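Side-chain contacts in dihydrophenazinedicarboxylate synthase (Burkholderia, PDB 4HMW), which catalyses FMN-dependent oxidations by molecular oxygen in the terminal steps of the biosynthesis of the antibiotic phenazine: residues Leu120-Asn125 with Leu169-Arg174; Ser140-Gln145 with Glu153-His158; Glu186-Ala189 with Leu195-Arg198. All coordinates share one frame; numbering follows the deposited sequence.

Contact 1: Leu120-Asn125 with Leu169-Arg174; sequences LEESEN and LPRPPR
Arg171 reaches out of the loop that precedes strand 175-182 and lays its guanidinium against the first turn of helix 122-130, where Glu122 and Asn125 receive it in different ways. With Glu122 the meeting is polar: the two side chains cross at about a right angle, and Arg171 NH2 lies 2.8 Å from Glu122 OE1 in a salt bridge. The bond is bent (134°), in keeping with OE1 lying well out of the guanidinium plane; the carboxylate, nearly parallel (5° apart), is met on its anti side. With Asn125 the meeting is by a face: Asn125 CB stands over the centre of the guanidinium, 3.5 Å from Arg171 CZ. An extended start to the arginine, CG anti to the backbone N, followed by a bend at chi3 (62°), turns the flat group over this methylene. Asn125 ND2 also donates to Glu122 OE1 at 3.0 Å, from the opposite face of the carboxylate to Arg171 NH2, while Asn125 OD1 accepts from Gly177 N. A water accepts from Arg171 NH1 at 3.0 Å and donates to Glu122 OE1 and, at 2.7 Å, to Pro173 O. Arg171 NE forms a further salt bridge with Asp126, and NH1 bonds to Phe175 O. With the arginine and two neutral donors, Asn125 ND2 and a water, on one oxygen, Glu122 would be expected to stay ionised, although Arg171 also serves Asp126.

Contact 2: Ser140-Gln145 with Glu153-His158; sequences SSASHQ and EALRAH. With FMN (flavin mononucleotide), chain D.
Ala142 and Leu155 bury the most surface here, and their side chains meet by apolar contact. The CB of Ala142 points toward helix 152-165 and comes within 3.5 Å of Leu155 CD2, a carbon pair closer than usual van der Waals contact. Leu155 reaches it with one branch: its chi1 of -147° lies off the staggered values, and the same CD2 also touches the backbone, 3.5 Å from Ala142 O. His158, one turn further along the helix, adds a looser contact through CB, 4.4 Å from Ala142 CB. Ser143 completes the patch mainly through its backbone, its N being 4.0 Å from Leu155 CD2, whereas its OG is hydrogen-bonded to Pro215 O of the second subunit. That subunit also packs Gln214 against both Ser143 and Leu155. From Ser143 the chain leaves helical geometry and runs to Gln145, whose extended side chain donates from NE2 to FMN O2 at 3.0 Å with an N-H...O angle of 153°; NE2 also bonds to Pro215 OXT of the second subunit. The arrangement is a helix-helix contact at the C-terminal end of helix 134-142, leading directly into the FMN site at the subunit interface, as in the dimeric pyridoxamine 5'-phosphate oxidase family.

Contact 3: Glu186-Ala189 with Leu195-Arg198; sequences EFWA and LHRR. With FMN (flavin mononucleotide), chain C.
Arg198 grips the carboxylate of Glu186 side-on, with one nitrogen to each oxygen. Arg198 NH2 reaches Glu186 OE1 at 2.8 Å with an N-H...O angle of 176°, and Arg198 NE reaches Glu186 OE2 at the same distance and almost as straight. Both oxygens lie in the guanidinium plane and are met on their syn sides, although the two planar groups are turned 33° apart. The second hydrogen of Arg198 NH2 goes to the FMN phosphate, 2.9 Å from O2P, and FMN O3' stands over one face of the guanidinium. Arg198 NH1 is held by Gln214 O and by Ser146 OG of the second subunit.

Next to this network the strands pair antiparallel. Ala189 and Arg197 form the hydrogen-bonded pair, with Ala189 N 2.9 Å from Arg197 O and Arg197 N donating back to Ala189 O. Bends at chi2 and chi3 fold Arg197 round until its NE also reaches Ala189 O, from the other face of that carbonyl, and Ala189 CB lies over the guanidinium; Arg197 NH2 bonds to Ala190 O.

On the face that carries Trp188 and Arg198, packing follows. Trp188, CG anti to the backbone N, places CZ2 over one face of the His196 ring, 3.5 Å from CD2, with the planes inclined at 44°. Trp188 CH2 approaches FMN C8M at 3.4 Å, and Trp188 CD1 lies beside Arg198 CG. The two nearly straight bonds to Glu186 hold the guanidinium against rotation, together with the partners of NH1, and probably offset part of its charge, with the remaining N-H of NH2 directed at the phosphate.

How the contacts relate
All three contacts are partly buried and lie well away from the centre of the chain, but on two sides of it. Contacts 1 and 2 share the helical side, where helices 122-130 and 134-142 are consecutive; they touch through Arg174, whose NH2 is 2.9 Å from Ser143 O, probably hydrogen-bonded. Contact 3 belongs to a hairpin on the opposite side, its centre about 38 and 43 Å from those of contacts 1 and 2. Chemistry follows place: loop-to-helix charge and water in contact 1, apolar helix packing in contact 2, strand pairing with a bidentate salt bridge in contact 3. Contacts 2 and 3 each reach a different FMN and touch the second subunit.

Contact 1: Leu120-Asn125 with Leu169-Arg174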
loop_
_atom_site.group_PDB
_atom_site.type_symbol
_atom_site.label_atom_id
_atom_site.label_comp_id
_atom_site.label_asym_id
_atom_site.label_seq_id
_atom_site.Cartn_x
_atom_site.Cartn_y
_atom_site.Cartn_z
ATOM N N LEU B 120 20.399 -3.476 -8.002
ATOM C CA LEU B 120 21.501 -2.582 -8.352
ATOM C C LEU B 120 22.849 -3.306 -8.369
ATOM O O LEU B 120 22.966 -4.399 -7.838
ATOM C CB LEU B 120 21.588 -1.443 -7.346
ATOM C CG LEU B 120 20.291 -0.625 -7.223
ATOM C CD1 LEU B 120 20.479 0.529 -6.278
ATOM C CD2 LEU B 120 19.880 -0.107 -8.550
ATOM N N GLU B 121 23.839 -2.653 -8.969
ATOM C CA GLU B 121 25.213 -3.157 -9.003
ATOM C C GLU B 121 25.844 -3.029 -7.620
ATOM O O GLU B 121 25.376 -2.255 -6.795
ATOM C CB GLU B 121 26.063 -2.398 -10.034
ATOM C CG GLU B 121 25.505 -2.430 -11.450
ATOM C CD GLU B 121 25.394 -3.845 -12.013
ATOM O OE1 GLU B 121 26.345 -4.638 -11.857
ATOM O OE2 GLU B 121 24.334 -4.170 -12.605
ATOM N N GLU B 122 26.920 -3.776 -7.368
ATOM C CA GLU B 122 27.510 -3.784 -6.038
ATOM C C GLU B 122 28.087 -2.420 -5.691
ATOM O O GLU B 122 28.007 -1.998 -4.548
ATOM C CB GLU B 122 28.557 -4.892 -5.891
ATOM C CG GLU B 122 28.016 -6.333 -6.024
ATOM C CD GLU B 122 26.780 -6.608 -5.167
ATOM O OE1 GLU B 122 26.547 -5.865 -4.188
ATOM O OE2 GLU B 122 26.030 -7.568 -5.477
ATOM N N SER B 123 28.654 -1.717 -6.665
ATOM C CA SER B 123 29.200 -0.377 -6.396
ATOM C C SER B 123 28.096 0.582 -5.963
ATOM O O SER B 123 28.300 1.424 -5.091
ATOM C CB SER B 123 29.908 0.191 -7.625
ATOM O OG SER B 123 28.954 0.535 -8.620
ATOM N N GLU B 124 26.915 0.449 -6.561
ATOM C CA GLU B 124 25.762 1.240 -6.135
ATOM C C GLU B 124 25.342 0.863 -4.712
ATOM O O GLU B 124 25.023 1.742 -3.917
ATOM C CB GLU B 124 24.595 1.064 -7.107
ATOM C CG GLU B 124 24.899 1.520 -8.535
ATOM C CD GLU B 124 23.791 1.150 -9.522
ATOM O OE1 GLU B 124 23.665 -0.027 -9.879
ATOM O OE2 GLU B 124 23.022 2.036 -9.939
ATOM N N ASN B 125 25.332 -0.431 -4.395
ATOM C CA ASN B 125 24.970 -0.862 -3.042
ATOM C C ASN B 125 25.948 -0.311 -2.012
ATOM O O ASN B 125 25.549 0.090 -0.917
ATOM C CB ASN B 125 24.933 -2.381 -2.936
ATOM C CG ASN B 125 23.853 -2.993 -3.783
ATOM O OD1 ASN B 125 22.832 -2.353 -4.092
ATOM N ND2 ASN B 125 24.032 -4.263 -4.120
ATOM N N LEU B 169 31.992 -0.234 9.556
ATOM C CA LEU B 169 31.280 -1.525 9.480
ATOM C C LEU B 169 31.061 -1.912 8.032
ATOM O O LEU B 169 30.544 -1.111 7.224
ATOM C CB LEU B 169 29.946 -1.488 10.236
ATOM C CG LEU B 169 30.089 -1.139 11.722
ATOM C CD1 LEU B 169 28.732 -0.927 12.395
ATOM C CD2 LEU B 169 30.931 -2.198 12.455
ATOM N N PRO B 170 31.448 -3.141 7.678
ATOM C CA PRO B 170 31.295 -3.539 6.279
ATOM C C PRO B 170 29.824 -3.706 5.905
ATOM O O PRO B 170 28.969 -3.960 6.755
ATOM C CB PRO B 170 32.085 -4.860 6.202
ATOM C CG PRO B 170 31.987 -5.442 7.585
ATOM C CD PRO B 170 31.955 -4.236 8.524
ATOM N N ARG B 171 29.523 -3.531 4.630
ATOM C CA ARG B 171 28.172 -3.739 4.161
ATOM C C ARG B 171 27.861 -5.228 4.171
ATOM O O ARG B 171 28.517 -5.976 3.485
ATOM C CB ARG B 171 27.998 -3.194 2.743
ATOM C CG ARG B 171 26.586 -3.446 2.222
ATOM C CD ARG B 171 26.342 -2.838 0.869
ATOM N NE ARG B 171 27.211 -3.373 -0.189
ATOM C CZ ARG B 171 26.923 -4.431 -0.937
ATOM N NH1 ARG B 171 25.804 -5.127 -0.755
ATOM N NH2 ARG B 171 27.762 -4.797 -1.884
ATOM N N PRO B 172 26.866 -5.667 4.957
ATOM C CA PRO B 172 26.474 -7.082 4.874
ATOM C C PRO B 172 26.001 -7.410 3.467
ATOM O O PRO B 172 25.313 -6.590 2.889
ATOM C CB PRO B 172 25.276 -7.178 5.832
ATOM C CG PRO B 172 25.347 -5.979 6.707
ATOM C CD PRO B 172 26.069 -4.911 5.943
ATOM N N PRO B 173 26.340 -8.589 2.932
ATOM C CA PRO B 173 25.944 -8.910 1.555
ATOM C C PRO B 173 24.428 -8.850 1.353
ATOM O O PRO B 173 23.987 -8.566 0.241
ATOM C CB PRO B 173 26.491 -10.341 1.339
ATOM C CG PRO B 173 27.015 -10.795 2.719
ATOM C CD PRO B 173 27.295 -9.570 3.496
ATOM N N ARG B 174 23.648 -9.065 2.409
ATOM C CA ARG B 174 22.185 -9.006 2.277
ATOM C C ARG B 174 21.665 -7.604 2.114
ATOM O O ARG B 174 20.522 -7.439 1.685
ATOM C CB ARG B 174 21.481 -9.680 3.456
ATOM C CG ARG B 174 21.637 -8.970 4.811
ATOM C CD ARG B 174 21.083 -9.822 5.953
ATOM N NE ARG B 174 21.340 -9.221 7.263
ATOM C CZ ARG B 174 22.473 -9.363 7.941
ATOM N NH1 ARG B 174 23.477 -10.069 7.444
ATOM N NH2 ARG B 174 22.606 -8.784 9.121
HETATM O O HOH W 1 25.555 -7.881 -1.842
#

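Contact 2: Ser140-Gln145 with Glu153-His158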
loop_
_atom_site.group_PDB
_atom_site.type_symbol
_atom_site.label_atom_id
_atom_site.label_comp_id
_atom_site.label_asym_id
_atom_site.label_seq_id
_atom_site.Cartn_x
_atom_site.Cartn_y
_atom_site.Cartn_z
ATOM N N SER B 140 21.289 -2.665 11.258
ATOM C CA SER B 140 21.131 -3.409 10.013
ATOM C C SER B 140 22.078 -4.617 9.967
ATOM O O SER B 140 21.750 -5.645 9.377
ATOM C CB SER B 140 21.399 -2.527 8.797
ATOM O OG SER B 140 20.371 -1.573 8.591
ATOM N N SER B 141 23.258 -4.484 10.578
ATOM C CA SER B 141 24.218 -5.576 10.613
ATOM C C SER B 141 23.801 -6.643 11.625
ATOM O O SER B 141 23.984 -7.827 11.377
ATOM C CB SER B 141 25.602 -5.082 10.981
ATOM O OG SER B 141 26.136 -4.197 9.989
ATOM N N ALA B 142 23.252 -6.193 12.754
ATOM C CA ALA B 142 22.860 -7.062 13.860
ATOM C C ALA B 142 21.578 -7.825 13.592
ATOM O O ALA B 142 21.350 -8.890 14.185
ATOM C CB ALA B 142 22.734 -6.261 15.148
ATOM N N SER B 143 20.755 -7.277 12.702
ATOM C CA SER B 143 19.454 -7.838 12.386
ATOM C C SER B 143 19.434 -8.587 11.057
ATOM O O SER B 143 19.945 -8.086 10.047
ATOM C CB SER B 143 18.428 -6.708 12.298
ATOM O OG SER B 143 17.151 -7.275 11.992
ATOM N N HIS B 144 18.800 -9.762 11.049
ATOM C CA HIS B 144 18.448 -10.458 9.815
ATOM C C HIS B 144 16.978 -10.204 9.553
ATOM O O HIS B 144 16.124 -10.866 10.102
ATOM C CB HIS B 144 18.741 -11.961 9.922
ATOM C CG HIS B 144 20.195 -12.297 9.811
ATOM N ND1 HIS B 144 21.064 -12.214 10.877
ATOM C CD2 HIS B 144 20.935 -12.682 8.749
ATOM C CE1 HIS B 144 22.278 -12.557 10.483
ATOM N NE2 HIS B 144 22.228 -12.859 9.197
ATOM N N GLN B 145 16.716 -9.193 8.741
ATOM C CA GLN B 145 15.353 -8.665 8.620
ATOM C C GLN B 145 14.356 -9.763 8.290
ATOM O O GLN B 145 14.552 -10.531 7.335
ATOM C CB GLN B 145 15.349 -7.555 7.577
ATOM C CG GLN B 145 14.028 -6.794 7.441
ATOM C CD GLN B 145 14.150 -5.728 6.387
ATOM O OE1 GLN B 145 14.356 -6.033 5.209
ATOM N NE2 GLN B 145 14.071 -4.465 6.801
ATOM N N GLU B 153 17.034 -8.709 23.555
ATOM C CA GLU B 153 18.092 -7.999 24.276
ATOM C C GLU B 153 19.464 -8.295 23.696
ATOM O O GLU B 153 20.298 -7.413 23.619
ATOM C CB GLU B 153 18.064 -8.323 25.773
ATOM C CG GLU B 153 16.805 -7.814 26.486
ATOM C CD GLU B 153 16.376 -6.407 26.053
ATOM O OE1 GLU B 153 17.252 -5.518 25.939
ATOM O OE2 GLU B 153 15.157 -6.189 25.826
ATOM N N ALA B 154 19.686 -9.530 23.268
ATOM C CA ALA B 154 20.933 -9.899 22.609
ATOM C C ALA B 154 21.134 -9.095 21.337
ATOM O O ALA B 154 22.227 -8.601 21.080
ATOM C CB ALA B 154 20.942 -11.394 22.292
ATOM N N LEU B 155 20.079 -8.955 20.540
ATOM C CA LEU B 155 20.160 -8.174 19.314
ATOM C C LEU B 155 20.508 -6.720 19.655
ATOM O O LEU B 155 21.437 -6.132 19.094
ATOM C CB LEU B 155 18.817 -8.253 18.568
ATOM C CG LEU B 155 18.893 -8.206 17.039
ATOM C CD1 LEU B 155 17.496 -8.200 16.437
ATOM C CD2 LEU B 155 19.666 -7.020 16.582
ATOM N N ARG B 156 19.775 -6.137 20.593
ATOM C CA ARG B 156 20.063 -4.776 21.017
ATOM C C ARG B 156 21.517 -4.632 21.461
ATOM O O ARG B 156 22.203 -3.690 21.062
ATOM C CB ARG B 156 19.120 -4.378 22.148
ATOM C CG ARG B 156 19.193 -2.904 22.501
ATOM C CD ARG B 156 18.115 -2.518 23.500
ATOM N NE ARG B 156 16.807 -2.350 22.860
ATOM C CZ ARG B 156 15.671 -2.929 23.253
ATOM N NH1 ARG B 156 15.636 -3.745 24.306
ATOM N NH2 ARG B 156 14.555 -2.690 22.585
ATOM N N ALA B 157 21.981 -5.586 22.265
ATOM C CA ALA B 157 23.348 -5.547 22.789
ATOM C C ALA B 157 24.400 -5.645 21.688
ATOM O O ALA B 157 25.461 -5.002 21.777
ATOM C CB ALA B 157 23.564 -6.671 23.818
ATOM N N HIS B 158 24.142 -6.468 20.672
ATOM C CA HIS B 158 25.119 -6.635 19.596
ATOM C C HIS B 158 25.194 -5.373 18.756
ATOM O O HIS B 158 26.264 -4.973 18.331
ATOM C CB HIS B 158 24.807 -7.840 18.712
ATOM C CG HIS B 158 25.082 -9.137 19.379
ATOM N ND1 HIS B 158 26.264 -9.382 20.050
ATOM C CD2 HIS B 158 24.330 -10.259 19.508
ATOM C CE1 HIS B 158 26.234 -10.602 20.550
ATOM N NE2 HIS B 158 25.072 -11.152 20.241
HETATM N N1 FMN D . 12.305 -1.593 5.342
HETATM C C2 FMN D . 13.332 -1.702 4.442
HETATM O O2 FMN D . 13.871 -2.810 4.282
HETATM N N3 FMN D . 13.771 -0.595 3.736
HETATM C C4 FMN D . 13.178 0.634 3.901
HETATM O O4 FMN D . 13.586 1.606 3.236
HETATM C C4A FMN D . 12.132 0.757 4.817
HETATM N N5 FMN D . 11.532 1.980 5.019
HETATM C C5A FMN D . 10.463 2.072 5.909
HETATM C C6 FMN D . 9.835 3.301 6.081
HETATM C C7 FMN D . 8.751 3.413 6.941
HETATM C C7M FMN D . 8.086 4.757 7.144
HETATM C C8 FMN D . 8.320 2.286 7.650
HETATM C C8M FMN D . 7.163 2.391 8.605
HETATM C C9 FMN D . 8.955 1.051 7.472
HETATM C C9A FMN D . 10.012 0.946 6.600
HETATM N N10 FMN D . 10.665 -0.286 6.447
HETATM C C10 FMN D . 11.685 -0.368 5.533
HETATM C "C1'" FMN D . 10.226 -1.519 7.191
HETATM C "C2'" FMN D . 9.253 -2.328 6.378
HETATM O "O2'" FMN D . 7.957 -1.759 6.489
HETATM C "C3'" FMN D . 9.195 -3.781 6.813
HETATM O "O3'" FMN D . 9.043 -3.916 8.221
HETATM C "C4'" FMN D . 10.425 -4.547 6.328
HETATM O "O4'" FMN D . 11.286 -4.020 5.348
HETATM C "C5'" FMN D . 10.318 -6.040 6.446
HETATM O "O5'" FMN D . 9.444 -6.372 5.389
HETATM P P FMN D . 9.173 -7.887 4.904
HETATM O O1P FMN D . 10.289 -8.168 3.950
HETATM O O2P FMN D . 9.178 -8.777 6.147
HETATM O O3P FMN D . 7.808 -7.828 4.228
#

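Contact 3: Glu186-Ala189 with Leu195-Arg198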
loop_
_atom_site.group_PDB
_atom_site.type_symbol
_atom_site.label_atom_id
_atom_site.label_comp_id
_atom_site.label_asym_id
_atom_site.label_seq_id
_atom_site.Cartn_x
_atom_site.Cartn_y
_atom_site.Cartn_z
ATOM N N GLU B 186 -0.289 4.633 -12.590
ATOM C CA GLU B 186 -1.516 5.415 -12.599
ATOM C C GLU B 186 -1.376 6.563 -11.663
ATOM O O GLU B 186 -0.818 6.428 -10.533
ATOM C CB GLU B 186 -2.771 4.630 -12.156
ATOM C CG GLU B 186 -4.041 5.553 -12.285
ATOM C CD GLU B 186 -5.337 5.085 -11.584
ATOM O OE1 GLU B 186 -5.511 3.855 -11.310
ATOM O OE2 GLU B 186 -6.210 5.973 -11.340
ATOM N N PHE B 187 -1.886 7.699 -12.128
ATOM C CA PHE B 187 -1.927 8.930 -11.354
ATOM C C PHE B 187 -3.386 9.225 -11.092
ATOM O O PHE B 187 -4.180 9.304 -12.029
ATOM C CB PHE B 187 -1.293 10.031 -12.168
ATOM C CG PHE B 187 0.187 9.842 -12.372
ATOM C CD1 PHE B 187 0.640 9.026 -13.396
ATOM C CD2 PHE B 187 1.108 10.464 -11.558
ATOM C CE1 PHE B 187 1.966 8.804 -13.588
ATOM C CE2 PHE B 187 2.462 10.263 -11.767
ATOM C CZ PHE B 187 2.888 9.421 -12.791
ATOM N N TRP B 188 -3.742 9.378 -9.825
ATOM C CA TRP B 188 -5.139 9.608 -9.398
ATOM C C TRP B 188 -5.245 10.859 -8.544
ATOM O O TRP B 188 -4.476 11.029 -7.614
ATOM C CB TRP B 188 -5.574 8.411 -8.575
ATOM C CG TRP B 188 -7.011 8.339 -8.079
ATOM C CD1 TRP B 188 -8.011 7.606 -8.625
ATOM C CD2 TRP B 188 -7.581 8.976 -6.928
ATOM N NE1 TRP B 188 -9.162 7.715 -7.898
ATOM C CE2 TRP B 188 -8.929 8.527 -6.828
ATOM C CE3 TRP B 188 -7.080 9.814 -5.935
ATOM C CZ2 TRP B 188 -9.783 8.942 -5.819
ATOM C CZ3 TRP B 188 -7.934 10.204 -4.914
ATOM C CH2 TRP B 188 -9.266 9.769 -4.866
ATOM N N ALA B 189 -6.201 11.735 -8.851
ATOM C CA ALA B 189 -6.370 12.955 -8.074
ATOM C C ALA B 189 -7.846 13.179 -7.818
ATOM O O ALA B 189 -8.638 13.278 -8.735
ATOM C CB ALA B 189 -5.772 14.132 -8.778
ATOM N N LEU B 195 -15.843 12.917 -9.834
ATOM C CA LEU B 195 -15.309 12.414 -11.102
ATOM C C LEU B 195 -13.793 12.560 -11.000
ATOM O O LEU B 195 -13.170 13.495 -11.548
ATOM C CB LEU B 195 -15.891 13.159 -12.315
ATOM C CG LEU B 195 -15.964 12.256 -13.558
ATOM C CD1 LEU B 195 -16.710 12.898 -14.697
ATOM C CD2 LEU B 195 -14.598 11.803 -14.010
ATOM N N HIS B 196 -13.186 11.643 -10.263
ATOM C CA HIS B 196 -11.762 11.780 -9.988
ATOM C C HIS B 196 -10.952 11.704 -11.276
ATOM O O HIS B 196 -11.365 11.026 -12.224
ATOM C CB HIS B 196 -11.346 10.652 -9.038
ATOM C CG HIS B 196 -12.187 10.578 -7.816
ATOM N ND1 HIS B 196 -12.407 11.677 -7.019
ATOM C CD2 HIS B 196 -12.889 9.563 -7.264
ATOM C CE1 HIS B 196 -13.180 11.336 -6.001
ATOM N NE2 HIS B 196 -13.499 10.059 -6.133
ATOM N N ARG B 197 -9.795 12.368 -11.298
ATOM C CA ARG B 197 -8.897 12.365 -12.449
ATOM C C ARG B 197 -8.027 11.140 -12.363
ATOM O O ARG B 197 -7.310 10.974 -11.387
ATOM C CB ARG B 197 -7.978 13.600 -12.432
ATOM C CG ARG B 197 -8.597 14.869 -12.905
ATOM C CD ARG B 197 -9.529 15.541 -11.915
ATOM N NE ARG B 197 -8.997 15.814 -10.574
ATOM C CZ ARG B 197 -8.286 16.877 -10.212
ATOM N NH1 ARG B 197 -7.889 17.783 -11.089
ATOM N NH2 ARG B 197 -7.948 17.001 -8.948
ATOM N N ARG B 198 -8.078 10.306 -13.393
ATOM C CA ARG B 198 -7.334 9.041 -13.426
ATOM C C ARG B 198 -6.598 8.944 -14.733
ATOM O O ARG B 198 -7.207 8.910 -15.780
ATOM C CB ARG B 198 -8.273 7.846 -13.313
ATOM C CG ARG B 198 -9.110 7.797 -12.016
ATOM C CD ARG B 198 -9.825 6.467 -11.921
ATOM N NE ARG B 198 -8.875 5.365 -11.792
ATOM C CZ ARG B 198 -9.196 4.065 -11.805
ATOM N NH1 ARG B 198 -10.455 3.687 -11.968
ATOM N NH2 ARG B 198 -8.231 3.150 -11.662
HETATM N N1 FMN C . -12.519 2.397 -4.698
HETATM C C2 FMN C . -13.448 1.419 -4.469
HETATM O O2 FMN C . -13.841 0.715 -5.381
HETATM N N3 FMN C . -13.901 1.193 -3.197
HETATM C C4 FMN C . -13.481 1.982 -2.154
HETATM O O4 FMN C . -13.923 1.748 -1.012
HETATM C C4A FMN C . -12.560 2.997 -2.384
HETATM N N5 FMN C . -12.149 3.826 -1.354
HETATM C C5A FMN C . -11.192 4.807 -1.627
HETATM C C6 FMN C . -10.756 5.610 -0.596
HETATM C C7 FMN C . -9.791 6.571 -0.820
HETATM C C7M FMN C . -9.355 7.413 0.328
HETATM C C8 FMN C . -9.283 6.761 -2.099
HETATM C C8M FMN C . -8.225 7.781 -2.363
HETATM C C9 FMN C . -9.715 5.956 -3.136
HETATM C C9A FMN C . -10.704 5.004 -2.917
HETATM N N10 FMN C . -11.185 4.177 -3.965
HETATM C C10 FMN C . -12.100 3.196 -3.677
HETATM C "C1'" FMN C . -10.738 4.289 -5.379
HETATM C "C2'" FMN C . -9.588 3.324 -5.676
HETATM O "O2'" FMN C . -8.352 3.788 -5.113
HETATM C "C3'" FMN C . -9.389 3.100 -7.176
HETATM O "O3'" FMN C . -9.164 4.356 -7.780
HETATM C "C4'" FMN C . -10.588 2.368 -7.808
HETATM O "O4'" FMN C . -11.171 1.501 -6.853
HETATM C "C5'" FMN C . -10.204 1.669 -9.102
HETATM O "O5'" FMN C . -9.126 0.785 -8.878
HETATM P P FMN C . -8.723 -0.320 -9.958
HETATM O O1P FMN C . -9.767 -1.421 -9.919
HETATM O O2P FMN C . -8.705 0.357 -11.337
HETATM O O3P FMN C . -7.402 -0.842 -9.505
#